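Local structure of Arf-GAP (5C79) at residues Ala80-Lys90 / Asp100-Tyr108. The protein probably stimulates GTP hydrolysis by Arf1 in a phosphoinositide-dependent way and binds phosphatidylinositol 4,5-bisphosphate through its PH domain. Residues are numbered along the deposited sequence; the frame is centred on the assembly and turned at random.
Sequences AKLNLLTCQVK and DLISHNRTY. With PBU ((2R)-3-{[(R)-hydroxy{[(1R,2R,3S,4R,5R,6S)-2,3,6-trihydroxy-4,5-bis(phosphonooxy)cyclohexyl]oxy}phosphoryl]oxy}propane-1 ,2-diyl dibutanoate), chain C.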
ATOM      1  N   ALA A  80     -10.410   5.464   1.731  1.00 25.76           N
ATOM      2  CA  ALA A  80     -10.125   4.563   2.820  1.00 24.88           C
ATOM      3  C   ALA A  80      -8.795   4.974   3.451  1.00 24.19           C
ATOM      4  O   ALA A  80      -7.850   5.342   2.734  1.00 22.96           O
ATOM      5  CB  ALA A  80     -10.045   3.127   2.324  1.00 24.00           C
ATOM      6  N   LYS A  81      -8.764   4.940   4.774  1.00 24.16           N
ATOM      7  CA  LYS A  81      -7.550   5.248   5.535  1.00 25.61           C
ATOM      8  C   LYS A  81      -7.129   4.024   6.334  1.00 24.94           C
ATOM      9  O   LYS A  81      -7.887   3.529   7.156  1.00 23.20           O
ATOM     10  CB  LYS A  81      -7.778   6.465   6.441  1.00 28.16           C
ATOM     11  CG  LYS A  81      -8.038   7.709   5.616  1.00 31.98           C
ATOM     12  CD  LYS A  81      -8.000   9.001   6.410  1.00 37.95           C
ATOM     13  CE  LYS A  81      -8.013  10.219   5.494  1.00 39.72           C
ATOM     14  NZ  LYS A  81      -6.731  10.461   4.752  1.00 41.26           N
ATOM     15  N   LEU A  82      -5.899   3.564   6.093  1.00 20.67           N
ATOM     16  CA  LEU A  82      -5.344   2.415   6.772  1.00 22.40           C
ATOM     17  C   LEU A  82      -4.239   2.905   7.702  1.00 21.22           C
ATOM     18  O   LEU A  82      -3.305   3.579   7.283  1.00 18.32           O
ATOM     19  CB  LEU A  82      -4.822   1.384   5.791  1.00 24.02           C
ATOM     20  CG  LEU A  82      -5.866   0.712   4.897  1.00 26.73           C
ATOM     21  CD1 LEU A  82      -5.153  -0.351   4.091  1.00 28.68           C
ATOM     22  CD2 LEU A  82      -7.014   0.102   5.694  1.00 31.21           C
ATOM     23  N   ASN A  83      -4.388   2.574   8.969  1.00 20.33           N
ATOM     24  CA  ASN A  83      -3.376   2.876   9.998  1.00 21.58           C
ATOM     25  C   ASN A  83      -2.271   1.830   9.877  1.00 18.92           C
ATOM     26  O   ASN A  83      -2.471   0.631  10.142  1.00 19.23           O
ATOM     27  CB  ASN A  83      -4.025   2.850  11.395  1.00 24.35           C
ATOM     28  CG  ASN A  83      -3.008   2.805  12.539  1.00 30.26           C
ATOM     29  OD1 ASN A  83      -1.831   3.091  12.361  1.00 27.91           O
ATOM     30  ND2 ASN A  83      -3.479   2.367  13.734  1.00 34.90           N
ATOM     31  N   LEU A  84      -1.099   2.263   9.436  1.00 18.59           N
ATOM     32  CA  LEU A  84      -0.022   1.291   9.146  1.00 19.52           C
ATOM     33  C   LEU A  84       0.563   0.600  10.381  1.00 20.02           C
ATOM     34  O   LEU A  84       1.131  -0.481  10.268  1.00 18.59           O
ATOM     35  CB  LEU A  84       1.076   1.919   8.303  1.00 18.98           C
ATOM     36  CG  LEU A  84       0.641   2.369   6.884  1.00 18.21           C
ATOM     37  CD1 LEU A  84       1.748   3.144   6.211  1.00 18.05           C
ATOM     38  CD2 LEU A  84       0.230   1.175   6.046  1.00 18.03           C
ATOM     39  N   LEU A  85       0.314   1.138  11.560  1.00 21.02           N
ATOM     40  CA  LEU A  85       0.673   0.371  12.794  1.00 23.17           C
ATOM     41  C   LEU A  85       0.002  -0.970  12.953  1.00 24.59           C
ATOM     42  O   LEU A  85       0.529  -1.866  13.602  1.00 26.34           O
ATOM     43  CB  LEU A  85       0.407   1.223  14.041  1.00 24.74           C
ATOM     44  CG  LEU A  85       1.461   2.262  14.372  1.00 26.43           C
ATOM     45  CD1 LEU A  85       0.937   3.188  15.448  1.00 27.38           C
ATOM     46  CD2 LEU A  85       2.752   1.582  14.826  1.00 25.60           C
ATOM     47  N   THR A  86      -1.185  -1.118  12.402  1.00 20.43           N
ATOM     48  CA  THR A  86      -1.951  -2.339  12.582  1.00 22.40           C
ATOM     49  C   THR A  86      -2.168  -3.052  11.266  1.00 20.09           C
ATOM     50  O   THR A  86      -3.143  -3.773  11.102  1.00 20.05           O
ATOM     51  CB  THR A  86      -3.258  -2.012  13.323  1.00 21.54           C
ATOM     52  OG1 THR A  86      -3.990  -0.963  12.639  1.00 22.31           O
ATOM     53  CG2 THR A  86      -2.929  -1.592  14.711  1.00 23.06           C
ATOM     54  N   CYS A  87      -1.254  -2.787  10.316  1.00 19.13           N
ATOM     55  CA  CYS A  87      -1.165  -3.525   9.055  1.00 19.65           C
ATOM     56  C   CYS A  87       0.164  -4.208   8.858  1.00 19.93           C
ATOM     57  O   CYS A  87       1.176  -3.862   9.461  1.00 22.33           O
ATOM     58  CB  CYS A  87      -1.433  -2.646   7.837  1.00 21.07           C
ATOM     59  SG  CYS A  87      -3.062  -1.847   7.846  1.00 21.37           S
ATOM     60  N   GLN A  88       0.136  -5.254   8.060  1.00 19.85           N
ATOM     61  CA  GLN A  88       1.346  -6.055   7.781  1.00 18.99           C
ATOM     62  C   GLN A  88       1.500  -6.217   6.278  1.00 19.16           C
ATOM     63  O   GLN A  88       0.616  -6.747   5.593  1.00 17.88           O
ATOM     64  CB  GLN A  88       1.302  -7.415   8.444  1.00 19.60           C
ATOM     65  CG  GLN A  88       2.556  -8.262   8.238  1.00 21.71           C
ATOM     66  CD  GLN A  88       3.816  -7.576   8.723  1.00 21.55           C
ATOM     67  OE1 GLN A  88       3.898  -7.199   9.885  1.00 24.28           O
ATOM     68  NE2 GLN A  88       4.815  -7.420   7.851  1.00 23.33           N
ATOM     69  N   VAL A  89       2.633  -5.742   5.780  1.00 19.08           N
ATOM     70  CA  VAL A  89       2.999  -5.982   4.366  1.00 19.63           C
ATOM     71  C   VAL A  89       3.494  -7.419   4.205  1.00 21.31           C
ATOM     72  O   VAL A  89       4.302  -7.909   5.001  1.00 21.66           O
ATOM     73  CB  VAL A  89       4.079  -5.009   3.858  1.00 21.70           C
ATOM     74  CG1 VAL A  89       4.517  -5.382   2.454  1.00 22.10           C
ATOM     75  CG2 VAL A  89       3.537  -3.592   3.870  1.00 22.19           C
ATOM     76  N   LYS A  90       3.006  -8.098   3.176  1.00 20.59           N
ATOM     77  CA  LYS A  90       3.471  -9.432   2.831  1.00 23.20           C
ATOM     78  C   LYS A  90       3.846  -9.408   1.358  1.00 25.33           C
ATOM     79  O   LYS A  90       2.959  -9.411   0.492  1.00 26.06           O
ATOM     80  CB  LYS A  90       2.447 -10.509   3.089  1.00 27.34           C
ATOM     81  CG  LYS A  90       3.017 -11.896   2.826  1.00 29.23           C
ATOM     82  CD  LYS A  90       2.041 -12.980   3.175  1.00 34.67           C
ATOM     83  CE  LYS A  90       2.704 -14.343   3.011  1.00 35.11           C
ATOM     84  NZ  LYS A  90       1.720 -15.423   3.275  1.00 37.85           N
ATOM     85  N   ASP A 100       0.678  -8.057  -0.606  1.00 20.87           N
ATOM     86  CA  ASP A 100      -0.511  -7.886   0.186  1.00 21.21           C
ATOM     87  C   ASP A 100      -0.283  -6.899   1.317  1.00 19.74           C
ATOM     88  O   ASP A 100       0.815  -6.818   1.890  1.00 18.49           O
ATOM     89  CB  ASP A 100      -0.927  -9.234   0.771  1.00 21.77           C
ATOM     90  CG  ASP A 100      -1.519 -10.169  -0.242  1.00 25.90           C
ATOM     91  OD1 ASP A 100      -1.687  -9.794  -1.420  1.00 22.51           O
ATOM     92  OD2 ASP A 100      -1.794 -11.329   0.164  1.00 27.49           O
ATOM     93  N   LEU A 101      -1.349  -6.203   1.665  1.00 18.12           N
ATOM     94  CA  LEU A 101      -1.429  -5.429   2.915  1.00 18.52           C
ATOM     95  C   LEU A 101      -2.536  -5.984   3.787  1.00 19.00           C
ATOM     96  O   LEU A 101      -3.747  -5.883   3.480  1.00 20.74           O
ATOM     97  CB  LEU A 101      -1.644  -3.946   2.640  1.00 18.65           C
ATOM     98  CG  LEU A 101      -1.500  -3.048   3.865  1.00 18.84           C
ATOM     99  CD1 LEU A 101      -0.072  -3.020   4.375  1.00 20.13           C
ATOM    100  CD2 LEU A 101      -1.931  -1.663   3.488  1.00 20.86           C
ATOM    101  N   ILE A 102      -2.110  -6.651   4.863  1.00 19.62           N
ATOM    102  CA  ILE A 102      -3.028  -7.314   5.776  1.00 20.50           C
ATOM    103  C   ILE A 102      -3.459  -6.288   6.820  1.00 19.23           C
ATOM    104  O   ILE A 102      -2.650  -5.774   7.591  1.00 19.44           O
ATOM    105  CB  ILE A 102      -2.368  -8.531   6.467  1.00 22.92           C
ATOM    106  CG1 ILE A 102      -1.793  -9.467   5.398  1.00 25.62           C
ATOM    107  CG2 ILE A 102      -3.390  -9.265   7.329  1.00 23.49           C
ATOM    108  CD1 ILE A 102      -0.825 -10.496   5.935  1.00 29.21           C
ATOM    109  N   SER A 103      -4.739  -5.959   6.811  1.00 20.84           N
ATOM    110  CA  SER A 103      -5.307  -5.118   7.851  1.00 21.93           C
ATOM    111  C   SER A 103      -6.178  -5.978   8.769  1.00 21.19           C
ATOM    112  O   SER A 103      -6.478  -7.115   8.489  1.00 21.38           O
ATOM    113  CB  SER A 103      -6.077  -3.921   7.266  1.00 25.66           C
ATOM    114  OG  SER A 103      -7.338  -4.304   6.803  1.00 29.65           O
ATOM    115  N   HIS A 104      -6.628  -5.372   9.853  1.00 23.54           N
ATOM    116  CA  HIS A 104      -7.373  -6.139  10.859  1.00 24.91           C
ATOM    117  C   HIS A 104      -8.654  -6.818  10.340  1.00 27.18           C
ATOM    118  O   HIS A 104      -9.021  -7.885  10.810  1.00 25.81           O
ATOM    119  CB  HIS A 104      -7.653  -5.261  12.056  1.00 26.32           C
ATOM    120  CG  HIS A 104      -8.635  -4.181  11.789  1.00 26.36           C
ATOM    121  ND1 HIS A 104      -8.307  -2.988  11.177  1.00 28.72           N
ATOM    122  CD2 HIS A 104      -9.953  -4.120  12.065  1.00 27.64           C
ATOM    123  CE1 HIS A 104      -9.388  -2.233  11.107  1.00 29.96           C
ATOM    124  NE2 HIS A 104     -10.397  -2.906  11.629  1.00 26.59           N
ATOM    125  N   ASN A 105      -9.297  -6.212   9.349  1.00 26.39           N
ATOM    126  CA  ASN A 105     -10.572  -6.743   8.831  1.00 26.70           C
ATOM    127  C   ASN A 105     -10.606  -7.048   7.331  1.00 27.69           C
ATOM    128  O   ASN A 105     -11.649  -7.332   6.781  1.00 26.16           O
ATOM    129  CB  ASN A 105     -11.715  -5.805   9.233  1.00 28.78           C
ATOM    130  CG  ASN A 105     -11.636  -4.435   8.567  1.00 30.87           C
ATOM    131  OD1 ASN A 105     -10.805  -4.192   7.705  1.00 34.90           O
ATOM    132  ND2 ASN A 105     -12.524  -3.521   8.969  1.00 31.44           N
ATOM    133  N   ARG A 106      -9.453  -6.967   6.686  1.00 24.63           N
ATOM    134  CA  ARG A 106      -9.352  -7.138   5.253  1.00 26.44           C
ATOM    135  C   ARG A 106      -7.890  -7.337   4.843  1.00 24.27           C
ATOM    136  O   ARG A 106      -7.019  -6.675   5.376  1.00 22.75           O
ATOM    137  CB  ARG A 106      -9.859  -5.861   4.569  1.00 28.30           C
ATOM    138  CG  ARG A 106      -9.716  -5.925   3.093  1.00 30.85           C
ATOM    139  CD  ARG A 106     -10.563  -4.937   2.369  1.00 27.96           C
ATOM    140  NE  ARG A 106     -10.358  -5.194   0.946  1.00 29.92           N
ATOM    141  CZ  ARG A 106     -10.901  -4.489  -0.034  1.00 29.34           C
ATOM    142  NH1 ARG A 106     -11.698  -3.484   0.222  1.00 30.64           N
ATOM    143  NH2 ARG A 106     -10.618  -4.800  -1.295  1.00 37.96           N
ATOM    144  N   THR A 107      -7.666  -8.138   3.816  1.00 24.45           N
ATOM    145  CA  THR A 107      -6.360  -8.159   3.139  1.00 23.99           C
ATOM    146  C   THR A 107      -6.497  -7.500   1.767  1.00 23.51           C
ATOM    147  O   THR A 107      -7.279  -7.945   0.962  1.00 24.88           O
ATOM    148  CB  THR A 107      -5.807  -9.585   3.034  1.00 26.44           C
ATOM    149  OG1 THR A 107      -5.543 -10.054   4.361  1.00 26.31           O
ATOM    150  CG2 THR A 107      -4.512  -9.623   2.249  1.00 27.21           C
ATOM    151  N   TYR A 108      -5.750  -6.432   1.546  1.00 20.31           N
ATOM    152  CA  TYR A 108      -5.643  -5.794   0.252  1.00 20.08           C
ATOM    153  C   TYR A 108      -4.603  -6.498  -0.603  1.00 18.34           C
ATOM    154  O   TYR A 108      -3.513  -6.814  -0.106  1.00 21.56           O
ATOM    155  CB  TYR A 108      -5.269  -4.337   0.434  1.00 20.68           C
ATOM    156  CG  TYR A 108      -6.379  -3.474   0.930  1.00 21.57           C
ATOM    157  CD1 TYR A 108      -6.598  -3.291   2.307  1.00 23.10           C
ATOM    158  CD2 TYR A 108      -7.204  -2.804   0.034  1.00 21.76           C
ATOM    159  CE1 TYR A 108      -7.642  -2.480   2.748  1.00 23.81           C
ATOM    160  CE2 TYR A 108      -8.224  -1.974   0.485  1.00 24.80           C
ATOM    161  CZ  TYR A 108      -8.459  -1.844   1.834  1.00 23.89           C
ATOM    162  OH  TYR A 108      -9.466  -0.959   2.220  1.00 23.59           O
TER
HETATM  163  P1  PBU C 800     -16.517  -2.458 -10.416  1.00 46.95           P
HETATM  164  P4  PBU C 800     -13.408  -3.673  -3.182  1.00 37.29           P
HETATM  165  P5  PBU C 800     -13.401   0.910  -4.914  1.00 31.91           P
HETATM  166  C3' PBU C 800     -18.299  -3.867 -11.687  1.00 58.50           C
HETATM  167  C2' PBU C 800     -19.373  -4.661 -10.981  1.00 64.65           C
HETATM  168  O2' PBU C 800     -19.092  -6.067 -11.113  1.00 62.72           O
HETATM  169  C1' PBU C 800     -20.741  -4.189 -11.495  1.00 69.42           C
HETATM  170  O1' PBU C 800     -21.617  -4.121 -10.379  1.00 72.26           O
HETATM  171  C1  PBU C 800     -15.416  -2.581  -7.953  1.00 35.70           C
HETATM  172  O1  PBU C 800     -16.566  -2.411  -8.787  1.00 42.78           O
HETATM  173  C2  PBU C 800     -15.334  -4.002  -7.347  1.00 35.88           C
HETATM  174  O2  PBU C 800     -16.450  -4.416  -6.553  1.00 37.00           O
HETATM  175  C3  PBU C 800     -14.174  -4.084  -6.407  1.00 35.96           C
HETATM  176  O3  PBU C 800     -14.144  -5.394  -5.780  1.00 36.95           O
HETATM  177  C4  PBU C 800     -14.297  -2.908  -5.431  1.00 36.50           C
HETATM  178  O4  PBU C 800     -13.212  -3.023  -4.600  1.00 33.81           O
HETATM  179  C5  PBU C 800     -14.224  -1.515  -6.000  1.00 34.06           C
HETATM  180  O5  PBU C 800     -14.297  -0.439  -5.023  1.00 33.96           O
HETATM  181  C6  PBU C 800     -15.410  -1.440  -6.915  1.00 35.52           C
HETATM  182  O6  PBU C 800     -15.282  -0.178  -7.506  1.00 33.03           O
HETATM  183  C7  PBU C 800     -19.239  -6.660 -12.448  1.00 67.79           C
HETATM  184  O7  PBU C 800     -18.384  -6.503 -13.303  1.00 64.53           O
HETATM  185  C8  PBU C 800     -20.442  -7.530 -12.732  1.00 69.41           C
HETATM  186  C9  PBU C 800     -20.101  -8.944 -12.296  1.00 69.75           C
HETATM  187  C10 PBU C 800     -19.600  -8.907 -10.869  1.00 70.48           C
HETATM  188  C11 PBU C 800     -22.284  -2.910  -9.939  1.00 76.42           C
HETATM  189  O11 PBU C 800     -21.808  -1.809 -10.156  1.00 76.59           O
HETATM  190  C12 PBU C 800     -23.591  -3.060  -9.209  1.00 80.64           C
HETATM  191  C13 PBU C 800     -24.527  -3.878 -10.090  1.00 80.47           C
HETATM  192  C14 PBU C 800     -24.319  -5.365  -9.901  1.00 80.63           C
HETATM  193  O41 PBU C 800     -13.424  -5.197  -3.212  1.00 35.33           O
HETATM  194  O42 PBU C 800     -14.602  -2.895  -2.657  1.00 37.36           O
HETATM  195  O43 PBU C 800     -12.068  -3.345  -2.585  1.00 35.38           O
HETATM  196  O51 PBU C 800     -13.598   1.182  -3.431  1.00 34.54           O
HETATM  197  O52 PBU C 800     -12.009   0.363  -5.210  1.00 33.64           O
HETATM  198  O53 PBU C 800     -13.704   2.029  -5.817  1.00 27.98           O
HETATM  199  OP1 PBU C 800     -18.011  -2.768 -10.834  1.00 48.21           O
HETATM  200  OP2 PBU C 800     -15.529  -3.534 -10.832  1.00 45.84           O
HETATM  201  OP3 PBU C 800     -16.389  -1.074 -10.995  1.00 36.09           O
HETATM  202  O   HOH W   1      -5.605  -2.440  10.651  1.00 35.04           O
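Leu101, with CG trans to the backbone N (chi1 -170°), and Leu82, with CG beside its backbone N (chi1 -65°), are sent by these torsions tip to tip, Leu82 CD1 3.5 Å from Leu101 CD2. The same Leu82 CD1 lies 3.5 Å from Tyr108 CE1, approaching the ring obliquely. Leu101 CD1 rests 3.7 Å from Cys87 CB and as near to Val89 CG2, the valine side chain slanting across the leucine. Leu68 of strand 67-70 touches Leu101, and Leu125 of helix 115-135 touches Leu84. In the beta hairpin 88-91/98-103, Gln88 and Ile102 exchange two backbone hydrogen bonds, Ile102 N to Gln88 O being nearly straight (173°), and Lys90 pairs likewise with Asp100. Between the loop at Thr86 and the turn at His104, one water bridges Thr86 O and OG1 to His104 ND1, in the imidazole plane. Ser103 OG and N both donate to Arg106 O. The extended Arg106 lays its guanidinium over one face of Tyr108; NH1 bonds weakly to phosphoinositide O43 (2.8 Å), whereas NH2 to O43, at 2.4 Å, is doubtfully short. With Arg106 cut back to an alanine, the phosphate would probably lose this cationic partner, and Tyr108 the guanidinium over its ring. That ring probably steadies the arginine's charge toward the phosphate, which Lys47 and Arg59 help bind.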